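Local coordinates for protein diphosphomevalonate decarboxylase, putative (Trypanosoma brucei, PDB 2HKE) that probably catalyses the ATP-dependent decarboxylation of (R)-5-diphosphomevalonate to isopentenyl diphosphate, a precursor of isoprenoids and sterols, at residues V52-D57 with K94-N99; H84-C89 with R128-T133. The protein carries 1 engineered substitution. All blocks are in the same frame, centred on the assembly; numbering follows the deposited sequence.

Interaction 1: residues V52-D57 with K94-N99; sequences VELRDD and KNKKVN
Two hydrogen-bonded pairs set the register between strand 52-55 and the start of strand 97-104. Glu53 N donates to Asn99 O and Asn99 N to Glu53 O, both at 2.9 Å. Arg55 N reaches Lys97 O at 2.7 Å, while the return bond from Lys97 N to Arg55 O stretches to 3.2 Å and bends to 140°. Between them Leu54 and Val98 form a non-hydrogen-bonded pair, where Leu54 CD2 meets Val98 CB at 3.9 Å. This is an antiparallel ladder in the mixed sheet of the N-terminal domain, which has the ribosomal protein S5 domain 2-like fold of the GHMP kinase superfamily. Leu54 and Val98 face helix 114-130, both touching Phe130, and Glu53, Arg55, Lys97 and Asn99 line the other face. There the Arg55 chain, folded at chi2 and chi3 (-71° and -57°), curls back so that NH1 meets a lone pair of Asn99 OD1 at 2.9 Å, near the guanidinium plane. Asn99 ND2 bonds Thr62 OG1, which settles which way the amide is turned, and Asp57 OD2 forms a salt bridge with Arg55 NH2. Beyond the strand, Asp56 lies across the Lys96 chain; their salt bridge is long, and Lys96 NZ finds its stronger partner in Glu92 O.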
# COMPACT_ATOMS: atom_id res chain seq x y z
N VAL A 52 -14.33 16.77 3.61
CA VAL A 52 -14.54 17.27 4.95
C VAL A 52 -15.21 18.64 4.88
O VAL A 52 -14.94 19.41 3.95
CB VAL A 52 -13.21 17.32 5.77
CG1 VAL A 52 -12.52 15.94 5.79
CG2 VAL A 52 -12.25 18.39 5.21
N GLU A 53 -16.04 18.93 5.88
CA GLU A 53 -16.66 20.26 6.01
C GLU A 53 -16.55 20.76 7.44
O GLU A 53 -16.95 20.07 8.35
CB GLU A 53 -18.12 20.19 5.59
CG GLU A 53 -18.72 21.57 5.25
CD GLU A 53 -20.26 21.58 5.18
OE1 GLU A 53 -20.93 20.51 5.11
OE2 GLU A 53 -20.81 22.69 5.22
N LEU A 54 -15.98 21.95 7.64
CA LEU A 54 -15.93 22.53 8.99
C LEU A 54 -17.31 23.07 9.31
O LEU A 54 -17.99 23.59 8.43
CB LEU A 54 -14.89 23.63 9.15
CG LEU A 54 -13.40 23.25 9.21
CD1 LEU A 54 -12.62 24.27 10.04
CD2 LEU A 54 -13.19 21.90 9.82
N ARG A 55 -17.73 22.88 10.56
CA ARG A 55 -19.08 23.25 10.99
C ARG A 55 -19.04 24.04 12.31
O ARG A 55 -18.13 23.88 13.15
CB ARG A 55 -19.93 21.99 11.20
CG ARG A 55 -20.11 21.09 9.98
CD ARG A 55 -21.02 21.72 8.92
NE ARG A 55 -22.35 22.08 9.44
CZ ARG A 55 -23.42 21.28 9.50
NH1 ARG A 55 -23.39 20.03 9.05
NH2 ARG A 55 -24.56 21.75 10.00
N ASP A 56 -20.04 24.91 12.46
CA ASP A 56 -20.36 25.59 13.73
C ASP A 56 -21.69 25.12 14.31
O ASP A 56 -21.87 25.08 15.53
CB ASP A 56 -20.43 27.09 13.50
CG ASP A 56 -19.08 27.73 13.56
OD1 ASP A 56 -18.46 27.68 14.65
OD2 ASP A 56 -18.63 28.28 12.52
N ASP A 57 -22.61 24.77 13.42
CA ASP A 57 -23.97 24.41 13.80
C ASP A 57 -23.97 23.16 14.69
O ASP A 57 -24.81 23.03 15.60
CB ASP A 57 -24.86 24.15 12.57
CG ASP A 57 -24.37 24.86 11.31
OD1 ASP A 57 -23.15 25.13 11.18
OD2 ASP A 57 -25.22 25.12 10.42
N LYS A 94 -9.49 25.88 15.79
CA LYS A 94 -9.35 24.87 16.85
C LYS A 94 -10.68 24.30 17.30
O LYS A 94 -10.81 23.12 17.55
CB LYS A 94 -8.67 25.45 18.10
CG LYS A 94 -7.34 24.83 18.41
CD LYS A 94 -6.47 25.69 19.33
CE LYS A 94 -5.41 24.85 20.07
NZ LYS A 94 -4.03 25.46 20.09
N ASN A 95 -11.68 25.17 17.41
CA ASN A 95 -12.92 24.82 18.11
C ASN A 95 -14.00 24.24 17.20
O ASN A 95 -14.96 23.60 17.69
CB ASN A 95 -13.46 26.03 18.90
CG ASN A 95 -13.75 27.26 18.01
OD1 ASN A 95 -14.67 28.04 18.30
ND2 ASN A 95 -12.98 27.43 16.92
N LYS A 96 -13.84 24.44 15.90
CA LYS A 96 -14.82 24.00 14.93
C LYS A 96 -14.89 22.49 14.99
O LYS A 96 -13.87 21.84 15.25
CB LYS A 96 -14.42 24.41 13.51
CG LYS A 96 -14.20 25.89 13.30
CD LYS A 96 -15.50 26.61 13.07
CE LYS A 96 -15.28 28.12 12.88
NZ LYS A 96 -15.00 28.77 14.22
N LYS A 97 -16.08 21.95 14.75
CA LYS A 97 -16.26 20.53 14.54
C LYS A 97 -16.23 20.30 13.03
O LYS A 97 -16.38 21.22 12.22
CB LYS A 97 -17.61 20.04 15.08
CG LYS A 97 -17.88 20.39 16.52
CD LYS A 97 -16.91 19.72 17.47
CE LYS A 97 -16.97 20.36 18.84
NZ LYS A 97 -16.72 21.83 18.76
N VAL A 98 -16.07 19.04 12.66
CA VAL A 98 -15.94 18.68 11.28
C VAL A 98 -16.85 17.50 10.94
O VAL A 98 -17.03 16.60 11.76
CB VAL A 98 -14.45 18.39 10.98
CG1 VAL A 98 -13.92 17.23 11.86
CG2 VAL A 98 -14.24 18.14 9.51
N ASN A 99 -17.45 17.55 9.76
CA ASN A 99 -18.11 16.38 9.15
C ASN A 99 -17.13 15.78 8.16
O ASN A 99 -16.71 16.46 7.25
CB ASN A 99 -19.36 16.70 8.32
CG ASN A 99 -20.47 17.37 9.12
OD1 ASN A 99 -20.96 18.43 8.70
ND2 ASN A 99 -20.92 16.75 10.20

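Interaction 2: residues H84-C89 with R128-T133; sequences HLRSTC and RAFKST
The carbonyl of Thr88, just beyond helix 76-86, is the main acceptor for the chain that leaves helix 114-130. Thr133 N donates to Thr88 O over 2.8 Å, nearly along the C=O axis, and Ser132 CA adds a CA-H...O contact to the same oxygen. The hydroxyls of Ser132 and Thr133 also come near it, at longer range. Ser132 OG, anti to its own backbone N (chi1 165°), lies 2.7 Å from Thr88 OG1, and the two hydroxyls are hydrogen-bonded. Thr88 OG1 sits in the crowded position between its backbone N and carbonyl carbon (chi1 61°), which brings it within bonding distance of His84 O and Leu85 O in the last helical turn; Ser132 OG in turn accepts from Thr134 N. Helix 114-130 closes in a Schellman motif, with Lys131 at positive phi, and the chain then turns along the end of helix 76-86 in the N-terminal domain. Next to this polar cluster Leu85 crosses Phe130 at about a right angle: CD2 stands over one ring face, 3.9 Å from the centroid, a CH-pi contact, while CD1 touches Ser132 CB at 3.6 Å. Cys89 SG approaches the ring obliquely, 4.2 Å from Phe130 CD2. The Arg86 guanidinium, turned 83° from the ring plane, passes the far end of Phe130, and its NH2 forms a salt bridge with Asp61 OD1.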
# COMPACT_ATOMS: atom_id res chain seq x y z
N HIS A 84 -4.30 15.76 17.20
CA HIS A 84 -3.07 16.33 16.69
C HIS A 84 -3.38 17.50 15.74
O HIS A 84 -2.71 18.54 15.77
CB HIS A 84 -2.22 15.29 15.98
CG HIS A 84 -0.88 15.81 15.62
ND1 HIS A 84 -0.00 16.28 16.58
CD2 HIS A 84 -0.28 16.00 14.43
CE1 HIS A 84 1.09 16.73 15.99
NE2 HIS A 84 0.96 16.56 14.69
N LEU A 85 -4.44 17.34 14.97
CA LEU A 85 -4.80 18.33 13.98
C LEU A 85 -5.16 19.63 14.69
O LEU A 85 -4.68 20.70 14.33
CB LEU A 85 -5.97 17.80 13.17
CG LEU A 85 -6.59 18.69 12.12
CD1 LEU A 85 -5.69 18.78 10.83
CD2 LEU A 85 -8.02 18.18 11.84
N ARG A 86 -5.98 19.53 15.72
CA ARG A 86 -6.45 20.68 16.44
C ARG A 86 -5.44 21.34 17.36
O ARG A 86 -5.68 22.44 17.83
CB ARG A 86 -7.69 20.33 17.24
CG ARG A 86 -8.88 20.12 16.39
CD ARG A 86 -10.10 20.02 17.26
NE ARG A 86 -11.27 19.98 16.42
CZ ARG A 86 -12.06 18.92 16.26
NH1 ARG A 86 -11.84 17.78 16.90
NH2 ARG A 86 -13.07 19.03 15.45
N SER A 87 -4.34 20.67 17.65
CA SER A 87 -3.24 21.28 18.38
C SER A 87 -2.23 21.96 17.48
O SER A 87 -1.22 22.48 17.97
CB SER A 87 -2.51 20.26 19.25
OG SER A 87 -1.75 19.34 18.50
N THR A 88 -2.45 21.89 16.16
CA THR A 88 -1.53 22.45 15.19
C THR A 88 -2.26 23.29 14.18
O THR A 88 -1.90 23.34 13.03
CB THR A 88 -0.71 21.31 14.54
OG1 THR A 88 -1.59 20.40 13.85
CG2 THR A 88 0.13 20.57 15.60
N CYS A 89 -3.32 23.97 14.61
CA CYS A 89 -4.10 24.78 13.70
C CYS A 89 -4.49 26.10 14.37
O CYS A 89 -4.36 26.23 15.58
CB CYS A 89 -5.31 24.00 13.22
SG CYS A 89 -6.63 23.94 14.42
N ARG A 128 -5.96 20.61 5.06
CA ARG A 128 -6.35 21.76 4.23
C ARG A 128 -7.48 22.52 4.90
O ARG A 128 -7.37 23.74 5.09
CB ARG A 128 -6.71 21.36 2.82
CG ARG A 128 -6.93 22.61 1.95
CD ARG A 128 -6.94 22.37 0.53
NE ARG A 128 -5.61 22.27 -0.01
CZ ARG A 128 -5.36 22.19 -1.30
NH1 ARG A 128 -6.35 22.19 -2.19
NH2 ARG A 128 -4.11 22.09 -1.70
N ALA A 129 -8.51 21.81 5.32
CA ALA A 129 -9.70 22.44 5.92
C ALA A 129 -9.40 23.24 7.17
O ALA A 129 -9.95 24.32 7.37
CB ALA A 129 -10.77 21.37 6.26
N PHE A 130 -8.53 22.71 8.03
CA PHE A 130 -8.22 23.33 9.30
C PHE A 130 -7.03 24.27 9.25
O PHE A 130 -6.64 24.84 10.27
CB PHE A 130 -7.97 22.24 10.35
CG PHE A 130 -9.22 21.71 10.98
CD1 PHE A 130 -9.96 20.69 10.37
CD2 PHE A 130 -9.69 22.24 12.16
CE1 PHE A 130 -11.12 20.19 10.99
CE2 PHE A 130 -10.88 21.76 12.77
CZ PHE A 130 -11.59 20.75 12.16
N LYS A 131 -6.40 24.36 8.08
CA LYS A 131 -5.14 25.07 7.92
C LYS A 131 -4.12 24.71 8.99
O LYS A 131 -3.48 25.58 9.63
CB LYS A 131 -5.41 26.56 7.87
CG LYS A 131 -6.53 26.89 6.92
CD LYS A 131 -6.74 28.36 6.81
CE LYS A 131 -7.49 28.71 5.53
NZ LYS A 131 -6.60 28.41 4.34
N SER A 132 -3.93 23.40 9.17
CA SER A 132 -3.00 22.90 10.16
C SER A 132 -1.60 22.98 9.61
O SER A 132 -1.39 22.76 8.42
CB SER A 132 -3.34 21.43 10.55
OG SER A 132 -2.31 20.75 11.26
N THR A 133 -0.65 23.21 10.49
CA THR A 133 0.74 23.20 10.11
C THR A 133 1.38 21.81 10.00
O THR A 133 2.55 21.66 9.61
CB THR A 133 1.56 24.02 11.12
OG1 THR A 133 1.34 23.50 12.45
CG2 THR A 133 1.12 25.48 11.03

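Interactions 1 and 2, with centres about 12 Å apart, illustrate how one helix layer is fitted to a sheet. Phe130 is shared: its ring, met by Leu85 in interaction 2, also packs against interaction 1, with Phe130 CE1 only 2.9 Å from Leu54 CD2, a tight contact. The preceding residue adds a second contact: Ala129 CB lies 3.5 Å from Val52 CG2. The polar tie is Arg86, whose NH2 probably donates to Lys96 O at 2.9 Å; its other partner, Asp61, also accepts from Val98 N, so one carboxylate serves both contacts. Along the chain the four segments alternate, so the two contacts interlock within the N-terminal domain, their centres about 30 and 25 Å from the centre of the chain.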